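PDB 5I0F: glycoside hydrolase family 31 from Trueperella pyogenes, which probably breaks down the cyclic glucose tetrasaccharide cycloalternan, cleaving its glycosidic bonds by way of a covalent glycosyl-enzyme intermediate. Local coordinates for residues E10-R15 / H471-D476; T3-G8 / S16-Y21; Y575-A580 / V718-I723; S535-F540 / T683-T688; P291-G296 / Y510-S515. All coordinates share one frame; numbering follows the deposited sequence.

Interaction 1: residues E10-R15 / H471-D476; sequences EHPYAR and HAWGSD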
# COMPACT_ATOMS: atom_id res chain seq x y z
N GLU A 10 8.69 -16.64 0.56
CA GLU A 10 7.53 -16.15 -0.22
C GLU A 10 7.37 -14.63 -0.11
O GLU A 10 6.26 -14.09 -0.12
CB GLU A 10 6.24 -16.92 0.07
CG GLU A 10 6.39 -18.41 -0.22
CD GLU A 10 5.14 -19.23 0.03
OE1 GLU A 10 4.23 -19.24 -0.84
OE2 GLU A 10 5.04 -19.85 1.11
N HIS A 11 8.50 -13.95 0.00
CA HIS A 11 8.60 -12.50 -0.29
C HIS A 11 8.23 -12.40 -1.79
O HIS A 11 8.76 -13.14 -2.59
CB HIS A 11 10.03 -12.05 0.03
CG HIS A 11 10.29 -10.58 -0.14
ND1 HIS A 11 10.10 -9.93 -1.33
CD2 HIS A 11 10.86 -9.67 0.68
CE1 HIS A 11 10.43 -8.66 -1.22
NE2 HIS A 11 10.92 -8.47 -0.00
N PRO A 12 7.31 -11.49 -2.18
CA PRO A 12 6.88 -11.52 -3.60
C PRO A 12 7.94 -11.16 -4.64
O PRO A 12 7.74 -11.44 -5.83
CB PRO A 12 5.71 -10.53 -3.65
CG PRO A 12 5.83 -9.70 -2.41
CD PRO A 12 6.46 -10.60 -1.38
N TYR A 13 9.03 -10.51 -4.24
CA TYR A 13 10.08 -10.09 -5.14
C TYR A 13 11.48 -10.62 -4.82
O TYR A 13 12.45 -10.17 -5.42
CB TYR A 13 10.10 -8.56 -5.18
CG TYR A 13 8.80 -7.92 -5.63
CD1 TYR A 13 8.39 -7.96 -6.97
CD2 TYR A 13 7.97 -7.25 -4.72
CE1 TYR A 13 7.20 -7.37 -7.39
CE2 TYR A 13 6.79 -6.66 -5.12
CZ TYR A 13 6.39 -6.72 -6.44
OH TYR A 13 5.19 -6.10 -6.79
N ALA A 14 11.60 -11.58 -3.90
CA ALA A 14 12.92 -12.06 -3.49
C ALA A 14 12.84 -13.55 -3.22
O ALA A 14 11.77 -14.08 -2.88
CB ALA A 14 13.41 -11.33 -2.27
N ARG A 15 13.98 -14.20 -3.42
CA ARG A 15 14.13 -15.62 -3.12
C ARG A 15 14.95 -15.79 -1.85
O ARG A 15 15.90 -15.04 -1.62
CB ARG A 15 14.84 -16.33 -4.28
CG ARG A 15 14.20 -16.08 -5.64
CD ARG A 15 15.17 -16.40 -6.77
NE ARG A 15 16.36 -15.55 -6.73
CZ ARG A 15 17.57 -15.89 -7.19
NH1 ARG A 15 18.57 -15.01 -7.09
NH2 ARG A 15 17.81 -17.10 -7.74
N HIS A 471 1.43 -7.97 5.57
CA HIS A 471 2.37 -8.85 6.28
C HIS A 471 2.26 -10.34 5.93
O HIS A 471 3.17 -11.12 6.24
CB HIS A 471 2.18 -8.69 7.79
CG HIS A 471 1.95 -7.27 8.21
ND1 HIS A 471 2.94 -6.32 8.19
CD2 HIS A 471 0.82 -6.64 8.63
CE1 HIS A 471 2.45 -5.16 8.58
NE2 HIS A 471 1.17 -5.33 8.85
N ALA A 472 1.16 -10.74 5.29
CA ALA A 472 0.90 -12.18 5.05
C ALA A 472 1.64 -12.63 3.81
O ALA A 472 1.30 -12.17 2.71
CB ALA A 472 -0.58 -12.44 4.88
N TRP A 473 2.64 -13.50 3.98
CA TRP A 473 3.32 -14.15 2.87
C TRP A 473 3.16 -15.66 3.03
O TRP A 473 3.44 -16.20 4.09
CB TRP A 473 4.81 -13.83 2.87
CG TRP A 473 5.23 -12.40 2.70
CD1 TRP A 473 4.49 -11.34 2.21
CD2 TRP A 473 6.52 -11.87 3.00
NE1 TRP A 473 5.25 -10.19 2.22
CE2 TRP A 473 6.50 -10.49 2.70
CE3 TRP A 473 7.69 -12.43 3.50
CZ2 TRP A 473 7.62 -9.68 2.88
CZ3 TRP A 473 8.80 -11.62 3.68
CH2 TRP A 473 8.75 -10.25 3.38
N GLY A 474 2.74 -16.33 1.97
CA GLY A 474 2.59 -17.79 1.98
C GLY A 474 1.36 -18.15 1.19
O GLY A 474 0.24 -17.79 1.59
N SER A 475 1.54 -18.84 0.08
CA SER A 475 0.41 -19.21 -0.77
C SER A 475 -0.54 -20.20 -0.07
O SER A 475 -1.71 -20.27 -0.43
CB SER A 475 0.93 -19.80 -2.09
OG SER A 475 1.47 -21.09 -1.85
N ASP A 476 -0.03 -20.94 0.93
CA ASP A 476 -0.77 -22.02 1.59
C ASP A 476 -1.25 -21.67 3.00
O ASP A 476 -1.73 -22.54 3.73
CB ASP A 476 0.03 -23.33 1.60
CG ASP A 476 1.51 -23.13 1.97
OD1 ASP A 476 1.99 -21.96 2.20
OD2 ASP A 476 2.22 -24.17 1.99

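Interaction 2: residues T3-G8 / S16-Y21; sequences THRPRG and SLDQLY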
# COMPACT_ATOMS: atom_id res chain seq x y z
N THR A 3 16.86 -27.49 6.03
CA THR A 3 15.62 -26.84 5.68
C THR A 3 15.53 -26.64 4.17
O THR A 3 16.42 -26.07 3.54
CB THR A 3 15.49 -25.47 6.39
OG1 THR A 3 15.54 -25.68 7.80
CG2 THR A 3 14.18 -24.76 6.06
N HIS A 4 14.44 -27.13 3.60
CA HIS A 4 14.08 -26.84 2.23
C HIS A 4 12.59 -26.57 2.19
O HIS A 4 11.81 -27.37 2.67
CB HIS A 4 14.42 -28.00 1.31
CG HIS A 4 13.96 -27.80 -0.10
ND1 HIS A 4 14.63 -26.99 -0.99
CD2 HIS A 4 12.89 -28.29 -0.76
CE1 HIS A 4 14.01 -27.01 -2.15
NE2 HIS A 4 12.95 -27.79 -2.04
N ARG A 5 12.22 -25.41 1.66
CA ARG A 5 10.82 -25.05 1.42
C ARG A 5 10.74 -24.69 -0.05
O ARG A 5 11.33 -23.70 -0.46
CB ARG A 5 10.43 -23.81 2.23
CG ARG A 5 10.38 -24.00 3.74
CD ARG A 5 10.00 -22.69 4.43
NE ARG A 5 11.05 -21.68 4.30
CZ ARG A 5 11.02 -20.46 4.84
NH1 ARG A 5 9.98 -20.06 5.57
NH2 ARG A 5 12.05 -19.63 4.66
N PRO A 6 10.04 -25.49 -0.87
CA PRO A 6 10.03 -25.26 -2.32
C PRO A 6 9.72 -23.82 -2.75
O PRO A 6 10.28 -23.34 -3.71
CB PRO A 6 8.91 -26.20 -2.79
CG PRO A 6 8.90 -27.30 -1.81
CD PRO A 6 9.20 -26.65 -0.49
N ARG A 7 8.83 -23.15 -2.03
CA ARG A 7 8.48 -21.75 -2.35
C ARG A 7 9.23 -20.72 -1.53
O ARG A 7 9.09 -19.52 -1.78
CB ARG A 7 6.97 -21.54 -2.20
CG ARG A 7 6.14 -22.25 -3.27
CD ARG A 7 4.65 -22.14 -2.96
NE ARG A 7 4.24 -23.33 -2.23
CZ ARG A 7 4.00 -23.45 -0.93
NH1 ARG A 7 4.08 -22.41 -0.11
NH2 ARG A 7 3.66 -24.63 -0.44
N GLY A 8 10.02 -21.16 -0.56
CA GLY A 8 10.84 -20.28 0.25
C GLY A 8 10.04 -19.45 1.24
O GLY A 8 8.99 -19.86 1.72
N SER A 16 14.57 -16.78 -1.04
CA SER A 16 15.38 -17.23 0.09
C SER A 16 16.37 -18.32 -0.36
O SER A 16 16.30 -18.82 -1.49
CB SER A 16 14.49 -17.72 1.25
OG SER A 16 13.44 -18.55 0.81
N LEU A 17 17.28 -18.69 0.53
CA LEU A 17 18.33 -19.67 0.20
C LEU A 17 17.88 -21.14 0.24
O LEU A 17 18.67 -22.03 -0.09
CB LEU A 17 19.52 -19.48 1.16
CG LEU A 17 20.25 -18.15 1.02
CD1 LEU A 17 21.27 -17.99 2.14
CD2 LEU A 17 20.93 -18.05 -0.34
N ASP A 18 16.64 -21.39 0.63
CA ASP A 18 16.14 -22.74 0.90
C ASP A 18 15.03 -23.20 -0.08
O ASP A 18 14.25 -24.09 0.26
CB ASP A 18 15.61 -22.79 2.35
CG ASP A 18 14.44 -21.83 2.59
OD1 ASP A 18 14.13 -21.01 1.68
OD2 ASP A 18 13.84 -21.90 3.68
N GLN A 19 14.98 -22.62 -1.28
CA GLN A 19 13.86 -22.83 -2.20
C GLN A 19 14.27 -23.33 -3.58
O GLN A 19 15.45 -23.40 -3.91
CB GLN A 19 13.01 -21.58 -2.34
CG GLN A 19 13.65 -20.40 -3.04
CD GLN A 19 12.64 -19.28 -3.25
OE1 GLN A 19 12.47 -18.40 -2.40
NE2 GLN A 19 11.91 -19.37 -4.35
N LEU A 20 13.25 -23.70 -4.37
CA LEU A 20 13.39 -23.86 -5.80
C LEU A 20 13.23 -22.52 -6.53
O LEU A 20 12.40 -21.70 -6.12
CB LEU A 20 12.33 -24.81 -6.33
CG LEU A 20 12.35 -26.24 -5.81
CD1 LEU A 20 11.21 -27.02 -6.45
CD2 LEU A 20 13.69 -26.88 -6.11
N TYR A 21 13.99 -22.32 -7.60
CA TYR A 21 13.82 -21.16 -8.49
C TYR A 21 13.92 -21.60 -9.96
O TYR A 21 15.00 -22.03 -10.39
CB TYR A 21 14.84 -20.06 -8.21
CG TYR A 21 14.53 -18.83 -9.04
CD1 TYR A 21 13.38 -18.08 -8.78
CD2 TYR A 21 15.30 -18.47 -10.15
CE1 TYR A 21 13.04 -16.97 -9.55
CE2 TYR A 21 14.97 -17.36 -10.93
CZ TYR A 21 13.84 -16.61 -10.62
OH TYR A 21 13.49 -15.51 -11.36

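Interaction 3: residues Y575-A580 / V718-I723; sequences YARAFA and VGWDII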
# COMPACT_ATOMS: atom_id res chain seq x y z
N TYR A 575 9.24 22.26 1.08
CA TYR A 575 8.10 22.39 1.99
C TYR A 575 7.07 23.37 1.43
O TYR A 575 5.89 23.05 1.38
CB TYR A 575 8.54 22.82 3.38
CG TYR A 575 7.46 22.68 4.45
CD1 TYR A 575 7.22 21.46 5.08
CD2 TYR A 575 6.71 23.77 4.84
CE1 TYR A 575 6.27 21.34 6.08
CE2 TYR A 575 5.75 23.66 5.85
CZ TYR A 575 5.53 22.45 6.46
OH TYR A 575 4.58 22.35 7.47
N ALA A 576 7.52 24.51 0.95
CA ALA A 576 6.62 25.50 0.35
C ALA A 576 5.84 24.97 -0.83
O ALA A 576 4.62 25.15 -0.88
CB ALA A 576 7.38 26.75 -0.06
N ARG A 577 6.52 24.33 -1.78
CA ARG A 577 5.83 23.86 -2.99
C ARG A 577 4.89 22.70 -2.66
O ARG A 577 3.79 22.62 -3.20
CB ARG A 577 6.82 23.42 -4.07
CG ARG A 577 7.74 24.49 -4.62
CD ARG A 577 7.00 25.71 -5.11
NE ARG A 577 7.82 26.56 -5.95
CZ ARG A 577 7.44 27.74 -6.43
NH1 ARG A 577 6.24 28.25 -6.16
NH2 ARG A 577 8.27 28.43 -7.22
N ALA A 578 5.31 21.82 -1.77
CA ALA A 578 4.53 20.66 -1.39
C ALA A 578 3.31 21.05 -0.56
O ALA A 578 2.24 20.45 -0.70
CB ALA A 578 5.39 19.68 -0.63
N PHE A 579 3.48 22.05 0.32
CA PHE A 579 2.36 22.53 1.14
C PHE A 579 1.28 23.15 0.23
O PHE A 579 0.09 22.89 0.40
CB PHE A 579 2.86 23.51 2.22
CG PHE A 579 1.91 23.70 3.39
CD1 PHE A 579 0.80 24.53 3.28
CD2 PHE A 579 2.17 23.10 4.61
CE1 PHE A 579 -0.04 24.74 4.36
CE2 PHE A 579 1.33 23.30 5.71
CZ PHE A 579 0.21 24.10 5.58
N ALA A 580 1.71 23.93 -0.77
CA ALA A 580 0.78 24.53 -1.75
C ALA A 580 0.05 23.45 -2.54
O ALA A 580 -1.18 23.50 -2.72
CB ALA A 580 1.54 25.48 -2.67
N VAL A 718 5.65 32.13 -10.57
CA VAL A 718 5.36 31.29 -9.40
C VAL A 718 6.23 31.61 -8.17
O VAL A 718 7.10 30.83 -7.77
CB VAL A 718 5.40 29.78 -9.75
CG1 VAL A 718 4.19 29.40 -10.59
CG2 VAL A 718 6.69 29.38 -10.45
N GLY A 719 5.96 32.75 -7.54
CA GLY A 719 6.46 33.00 -6.19
C GLY A 719 5.93 31.89 -5.27
O GLY A 719 5.01 31.15 -5.64
N TRP A 720 6.48 31.78 -4.07
CA TRP A 720 6.08 30.68 -3.18
C TRP A 720 4.62 30.77 -2.73
O TRP A 720 4.02 29.77 -2.35
CB TRP A 720 7.01 30.61 -1.98
CG TRP A 720 8.42 30.15 -2.31
CD1 TRP A 720 8.98 30.00 -3.55
CD2 TRP A 720 9.43 29.81 -1.36
NE1 TRP A 720 10.29 29.60 -3.42
CE2 TRP A 720 10.58 29.47 -2.08
CE3 TRP A 720 9.47 29.78 0.04
CZ2 TRP A 720 11.78 29.08 -1.45
CZ3 TRP A 720 10.66 29.38 0.67
CH2 TRP A 720 11.80 29.03 -0.09
N ASP A 721 4.03 31.97 -2.79
CA ASP A 721 2.61 32.19 -2.50
C ASP A 721 1.67 31.84 -3.65
O ASP A 721 0.46 32.02 -3.51
CB ASP A 721 2.35 33.62 -2.00
CG ASP A 721 2.86 34.68 -2.94
OD1 ASP A 721 3.56 34.40 -3.93
OD2 ASP A 721 2.58 35.84 -2.66
N ILE A 722 2.19 31.32 -4.76
CA ILE A 722 1.39 30.86 -5.91
C ILE A 722 1.64 29.37 -6.19
O ILE A 722 2.78 28.94 -6.19
CB ILE A 722 1.79 31.62 -7.20
CG1 ILE A 722 1.64 33.15 -7.00
CG2 ILE A 722 1.02 31.14 -8.44
CD1 ILE A 722 0.22 33.63 -6.82
N ILE A 723 0.57 28.63 -6.44
CA ILE A 723 0.62 27.37 -7.17
C ILE A 723 -0.35 27.57 -8.35
O ILE A 723 -1.45 28.03 -8.14
CB ILE A 723 0.25 26.13 -6.32
CG1 ILE A 723 0.13 24.88 -7.22
CG2 ILE A 723 -1.03 26.33 -5.50
CD1 ILE A 723 -0.20 23.59 -6.48
O HOH W 1 4.73 27.26 -2.81
O HOH W 2 3.82 26.66 -5.49

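Interaction 4: residues S535-F540 / T683-T688; sequences STWEAF and TAPGAT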
# COMPACT_ATOMS: atom_id res chain seq x y z
N SER A 535 12.06 13.07 1.95
CA SER A 535 11.76 14.45 1.66
C SER A 535 12.58 14.93 0.47
O SER A 535 13.58 15.65 0.64
CB SER A 535 12.01 15.36 2.87
OG SER A 535 11.06 15.09 3.90
N THR A 536 12.12 14.54 -0.71
CA THR A 536 12.79 14.84 -1.97
C THR A 536 11.83 15.35 -3.05
O THR A 536 10.61 15.05 -3.01
CB THR A 536 13.51 13.61 -2.55
OG1 THR A 536 12.57 12.62 -2.94
CG2 THR A 536 14.53 13.03 -1.56
N TRP A 537 12.38 16.04 -4.05
CA TRP A 537 11.59 16.47 -5.20
C TRP A 537 11.06 15.27 -5.99
O TRP A 537 9.93 15.30 -6.43
CB TRP A 537 12.37 17.43 -6.11
CG TRP A 537 12.70 18.69 -5.41
CD1 TRP A 537 13.84 18.98 -4.71
CD2 TRP A 537 11.87 19.86 -5.33
NE1 TRP A 537 13.77 20.27 -4.20
CE2 TRP A 537 12.57 20.82 -4.56
CE3 TRP A 537 10.60 20.18 -5.83
CZ2 TRP A 537 12.05 22.09 -4.29
CZ3 TRP A 537 10.08 21.46 -5.56
CH2 TRP A 537 10.81 22.39 -4.78
N GLU A 538 11.87 14.23 -6.16
CA GLU A 538 11.41 13.04 -6.88
C GLU A 538 10.23 12.37 -6.16
O GLU A 538 9.27 11.94 -6.82
CB GLU A 538 12.56 12.02 -7.10
CG GLU A 538 12.18 10.81 -7.96
CD GLU A 538 11.42 11.15 -9.25
OE1 GLU A 538 11.83 12.10 -10.00
OE2 GLU A 538 10.36 10.49 -9.50
N ALA A 539 10.28 12.31 -4.84
CA ALA A 539 9.17 11.73 -4.08
C ALA A 539 7.87 12.56 -4.19
O ALA A 539 6.77 12.00 -4.25
CB ALA A 539 9.57 11.53 -2.63
N PHE A 540 8.01 13.88 -4.21
CA PHE A 540 6.91 14.81 -4.47
C PHE A 540 6.25 14.50 -5.82
O PHE A 540 5.03 14.28 -5.88
CB PHE A 540 7.48 16.26 -4.39
CG PHE A 540 6.50 17.39 -4.65
CD1 PHE A 540 5.13 17.24 -4.64
CD2 PHE A 540 7.02 18.66 -4.89
CE1 PHE A 540 4.29 18.31 -4.86
CE2 PHE A 540 6.18 19.75 -5.10
CZ PHE A 540 4.81 19.57 -5.11
N THR A 683 7.14 21.53 -9.27
CA THR A 683 7.88 20.35 -8.81
C THR A 683 9.37 20.37 -9.07
O THR A 683 10.04 19.33 -8.98
CB THR A 683 7.29 19.09 -9.44
OG1 THR A 683 7.36 19.18 -10.86
CG2 THR A 683 5.83 18.91 -9.01
N ALA A 684 9.91 21.54 -9.39
CA ALA A 684 11.35 21.68 -9.61
C ALA A 684 11.93 22.82 -8.75
O ALA A 684 11.31 23.89 -8.65
CB ALA A 684 11.64 21.94 -11.09
N PRO A 685 13.11 22.59 -8.13
CA PRO A 685 13.72 23.68 -7.39
C PRO A 685 14.18 24.81 -8.31
O PRO A 685 14.58 24.57 -9.45
CB PRO A 685 14.94 23.04 -6.71
CG PRO A 685 15.25 21.82 -7.52
CD PRO A 685 13.94 21.36 -8.09
N GLY A 686 14.05 26.04 -7.83
CA GLY A 686 14.55 27.19 -8.53
C GLY A 686 13.59 27.72 -9.57
O GLY A 686 13.94 28.66 -10.28
N ALA A 687 12.38 27.16 -9.67
CA ALA A 687 11.44 27.63 -10.69
C ALA A 687 10.86 29.00 -10.35
O ALA A 687 10.37 29.20 -9.24
CB ALA A 687 10.31 26.63 -10.87
N THR A 688 10.96 29.95 -11.28
CA THR A 688 10.32 31.28 -11.14
C THR A 688 9.10 31.44 -12.05
O THR A 688 8.27 32.32 -11.81
CB THR A 688 11.30 32.41 -11.47
OG1 THR A 688 11.79 32.22 -12.80
CG2 THR A 688 12.47 32.39 -10.49

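Interaction 5: residues P291-G296 / Y510-S515; sequences PEWIFG and YPVTFS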
# COMPACT_ATOMS: atom_id res chain seq x y z
N PRO A 291 -17.61 12.84 6.64
CA PRO A 291 -17.92 14.11 7.28
C PRO A 291 -17.00 15.22 6.77
O PRO A 291 -15.87 14.94 6.36
CB PRO A 291 -17.66 13.82 8.74
CG PRO A 291 -16.61 12.76 8.75
CD PRO A 291 -16.76 11.97 7.48
N GLU A 292 -17.48 16.46 6.80
CA GLU A 292 -16.72 17.61 6.25
C GLU A 292 -15.36 17.85 6.92
O GLU A 292 -14.44 18.38 6.29
CB GLU A 292 -17.54 18.91 6.24
CG GLU A 292 -18.06 19.40 7.60
CD GLU A 292 -17.01 20.06 8.49
OE1 GLU A 292 -16.17 20.83 7.95
OE2 GLU A 292 -17.04 19.85 9.75
N TRP A 293 -15.24 17.46 8.19
CA TRP A 293 -13.98 17.71 8.92
C TRP A 293 -12.77 16.96 8.36
O TRP A 293 -11.64 17.35 8.68
CB TRP A 293 -14.11 17.46 10.44
CG TRP A 293 -14.66 16.09 10.90
CD1 TRP A 293 -15.95 15.82 11.28
CD2 TRP A 293 -13.93 14.87 11.06
NE1 TRP A 293 -16.07 14.51 11.66
CE2 TRP A 293 -14.85 13.89 11.52
CE3 TRP A 293 -12.60 14.49 10.88
CZ2 TRP A 293 -14.48 12.58 11.81
CZ3 TRP A 293 -12.22 13.17 11.16
CH2 TRP A 293 -13.17 12.23 11.61
N ILE A 294 -12.96 15.93 7.53
CA ILE A 294 -11.81 15.30 6.88
C ILE A 294 -11.04 16.24 5.94
O ILE A 294 -9.89 15.97 5.62
CB ILE A 294 -12.13 13.96 6.16
CG1 ILE A 294 -13.03 14.15 4.94
CG2 ILE A 294 -12.71 12.95 7.15
CD1 ILE A 294 -12.93 13.05 3.92
N PHE A 295 -11.66 17.36 5.54
CA PHE A 295 -11.07 18.27 4.56
C PHE A 295 -10.25 19.41 5.12
O PHE A 295 -9.69 20.20 4.34
CB PHE A 295 -12.16 18.80 3.64
CG PHE A 295 -12.77 17.74 2.77
CD1 PHE A 295 -11.99 17.05 1.86
CD2 PHE A 295 -14.11 17.47 2.84
CE1 PHE A 295 -12.55 16.07 1.06
CE2 PHE A 295 -14.68 16.49 2.03
CZ PHE A 295 -13.90 15.79 1.15
N GLY A 296 -10.16 19.53 6.45
CA GLY A 296 -9.23 20.50 7.05
C GLY A 296 -7.81 19.95 7.12
O GLY A 296 -7.54 18.84 6.68
N TYR A 510 -18.85 8.04 11.77
CA TYR A 510 -18.39 7.82 10.40
C TYR A 510 -17.18 6.86 10.36
O TYR A 510 -16.37 6.88 11.28
CB TYR A 510 -17.95 9.14 9.77
CG TYR A 510 -19.08 10.00 9.27
CD1 TYR A 510 -19.52 9.90 7.96
CD2 TYR A 510 -19.66 10.95 10.09
CE1 TYR A 510 -20.54 10.72 7.48
CE2 TYR A 510 -20.68 11.76 9.63
CZ TYR A 510 -21.11 11.64 8.33
OH TYR A 510 -22.12 12.47 7.88
N PRO A 511 -17.05 6.06 9.30
CA PRO A 511 -15.99 5.04 9.22
C PRO A 511 -14.68 5.66 8.72
O PRO A 511 -14.19 5.35 7.62
CB PRO A 511 -16.56 4.04 8.21
CG PRO A 511 -17.35 4.91 7.27
CD PRO A 511 -18.01 5.92 8.18
N VAL A 512 -14.13 6.55 9.53
CA VAL A 512 -12.92 7.25 9.17
C VAL A 512 -11.73 6.37 9.57
O VAL A 512 -11.23 6.44 10.70
CB VAL A 512 -12.88 8.65 9.81
CG1 VAL A 512 -11.58 9.35 9.44
CG2 VAL A 512 -14.07 9.49 9.34
N THR A 513 -11.34 5.50 8.64
CA THR A 513 -10.05 4.81 8.70
C THR A 513 -9.09 5.46 7.71
O THR A 513 -9.52 6.04 6.71
CB THR A 513 -10.18 3.31 8.37
OG1 THR A 513 -10.73 3.12 7.05
CG2 THR A 513 -11.06 2.65 9.38
N PHE A 514 -7.80 5.36 7.98
CA PHE A 514 -6.75 6.01 7.18
C PHE A 514 -5.67 4.94 6.99
O PHE A 514 -4.94 4.63 7.94
CB PHE A 514 -6.24 7.21 7.99
CG PHE A 514 -5.31 8.16 7.26
CD1 PHE A 514 -5.65 8.73 6.05
CD2 PHE A 514 -4.11 8.55 7.85
CE1 PHE A 514 -4.80 9.64 5.42
CE2 PHE A 514 -3.26 9.47 7.25
CZ PHE A 514 -3.60 10.02 6.03
N SER A 515 -5.60 4.39 5.77
CA SER A 515 -4.77 3.21 5.44
C SER A 515 -3.78 3.52 4.33
O SER A 515 -3.98 4.47 3.61
CB SER A 515 -5.65 2.05 4.96
OG SER A 515 -6.68 1.78 5.88

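Interaction 1: residues E10-R15 / H471-D476
The carboxylate of E10 takes the backbone N-H of S475 on OE1, N to OE1 2.9 Å with 168° at the hydrogen; the donor stands 40° out of the carboxylate plane. S475 OG adds a weak bond to OE1 at 3.5 Å. The chain of E10 is extended beyond CG, which carries CD to this backbone. OE2 comes within 3.3 Å of G474 CA and 3.9 Å of the like-charged D476 OD1; salt bridges from R7 and R427 to OE2, and from R7 to D476 OD2, would offset that repulsion. Two domains meet here: the N-terminal β-domain supplies a type I turn, H11 to A14, and the TIM barrel the loop after strand 463-466. One face of the W473 indole packs against the turn. H11 CA sits over its six-membered ring, 3.9 Å from the centroid and 11° off the normal, while P12 CD covers the five-membered ring on the same face. The H11 ring lies obliquely beside the indole, CD2 3.5 Å from W473 CH2.

Interaction 2: residues T3-G8 / S16-Y21
R5 and D18 cross with guanidinium and carboxylate planes 69° apart, and the arginine makes a side-on salt bridge to a single oxygen: NE reaches D18 OD2 at 2.9 Å and NH2 reaches the same OD2 at 3.1 Å. The pair ties together the two ends of the loop between strands 2-3 and 20-21, which both line strand 31-37 in the antiparallel sheet of the N-terminal domain. A bend at chi3 (-67°) turns NE back toward D18. NH2 uses the syn lone pair of OD2, whereas NE, on the same syn side, is tilted out of the carboxylate plane. The other oxygen, OD1, accepts from S16 OG at 2.7 Å, so both ends of the carboxylate are held. Backbone bonds run alongside, R5 N to D18 O and L20 N to P6 O, the latter from within a type I turn, R5 to G8. T3 lies beside D18, pointing the same way. H4 and L20 cross at about a right angle, with L20 CD2 at the imidazole edge; the ring nitrogens of H4 bond elsewhere, ND1 to G34 O and NE2 to Y107 OH. The Q19 side chain, extended beyond CG, runs past R7 and G8, and its NE2 donates to L20 O with 173° at the hydrogen. At G8, where phi is positive, CA comes within 3.2 Å of S16 OG.

Interaction 3: residues Y575-A580 / V718-I723
Helix 572-583 of the TIM barrel is joined here to the loop between strands 712-717 and 725-728 of the C-terminal domain, with R577 and two alanines of one helix face meeting a type I turn, G719 to I722, and the residues flanking it. R577 NH2 donates to V718 O at 2.7 Å; the donor lies in the carbonyl plane, and the oxygen in the guanidinium plane. NH1 bonds G719 O at 3.2 Å, standing 64° out of that carbonyl's plane, and adds a weak bond to V718 O. I722 N, closing the turn, reaches G719 O from the opposite face. The bend at chi2 (-53°) directs CD of R577 toward this rim of carbonyls. This is the seam between the (β/α)8 barrel and the C-terminal β-domain following it. W720 CD1 sits over the centre of the guanidinium, 4.0 Å from R577 CZ, with the planes 56° apart. A576 CB approaches the indole obliquely, 3.7 Å from W720 CE3. Farther along the helix, A580 CB meets I723 CG2 at 3.9 Å. Two waters add bridges: one donates to W720 O and weakly to A576 O, while the other accepts from R577 NH1 and donates to I722 O at 2.6 Å.

Interaction 4: residues S535-F540 / T683-T688
P685 CD stands over the five-membered ring of W537, a CH-π contact 3.8 Å from its centroid and 10° off the normal; the two side chains slide past each other in opposite directions. A second CH-π contact follows: with CG anti to the backbone N (chi1 179°), the F540 ring takes T683 CG2 over one face, 4.2 Å from the ring centroid and 17° off the normal. No hydrogen bond crosses between the segments. Both aromatic residues stand in the first turn of helix 537-551 of the TIM barrel, which T536 N-caps by accepting A539 N on OG1 at 3.0 Å. Across the contact, the C-terminal domain contributes the loop before strand 689-694, including a type II turn from A684 to A687. Backbone contacts extend the packing: T683 O approaches W537 CE3 obliquely at 3.3 Å, and A684 C lies over the indole face that P685 covers. Polar atoms look outside the segments, W537 NE1 donating to E571 OE1 and T683 O accepting from R541 NH2.

Interaction 5: residues P291-G296 / Y510-S515
P291 packs over one face of the Y510 ring, with no polar bond between the segments: the two side chains slide past each other in opposite directions, and P291 CD rests 3.8 Å from the Y510 ring centroid, 25° off the normal. The contact belongs to the (β/α)8 barrel, where a 3-10 turn, residues 292-295, leads into its first strand, 297-300, and meets the approach to its fifth, 513-515. The proline spreads across the tyrosine ring, with CD 3.5 Å from Y510 CD1 and CB 3.7 Å from Y510 CD2, so two of its ring carbons touch either flank of the same aromatic face. Farther in, V512 joins Y510 against P291 and also meets I294 and W293. Its CG2 faces P291 CD, I294 CG2 and W293, the last tip to tip with W293 CH2 at 3.7 Å; the approach to the indole is oblique. With CG between the backbone N and the carbonyl carbon (chi1 54°), the W293 indole is placed with P291 CG and I294 CG2 over one face. P511 and V512 are each the centre of an inverse gamma turn, a tight run of backbone before the strand. Beyond these segments, M290, from a loop, and I385 of strand 383-388 also touch V512. V512 CG1 completes the touch on the indole, 3.9 Å from W293 CH2.

Interactions 1 and 2 adjoin, centres about 11 Å apart, and are coupled by the salt bridge from R7 NH2 to D476 OD2 at 2.9 Å; the N-terminal loop is thus fastened both to itself and to the barrel. Interactions 3 and 4 form a second pair, centres also about 11 Å apart, along the seam between barrel and C-terminal domain, with R577 CG 3.7 Å from W537 CH2. The two pairs are far apart: the centres of interactions 1 and 3 are about 42 Å from each other. Interaction 5 lies within the barrel, its centre about 25 Å from that of interaction 3. Of interaction 1, the W473 side chain is about 10 Å from a bound glucose.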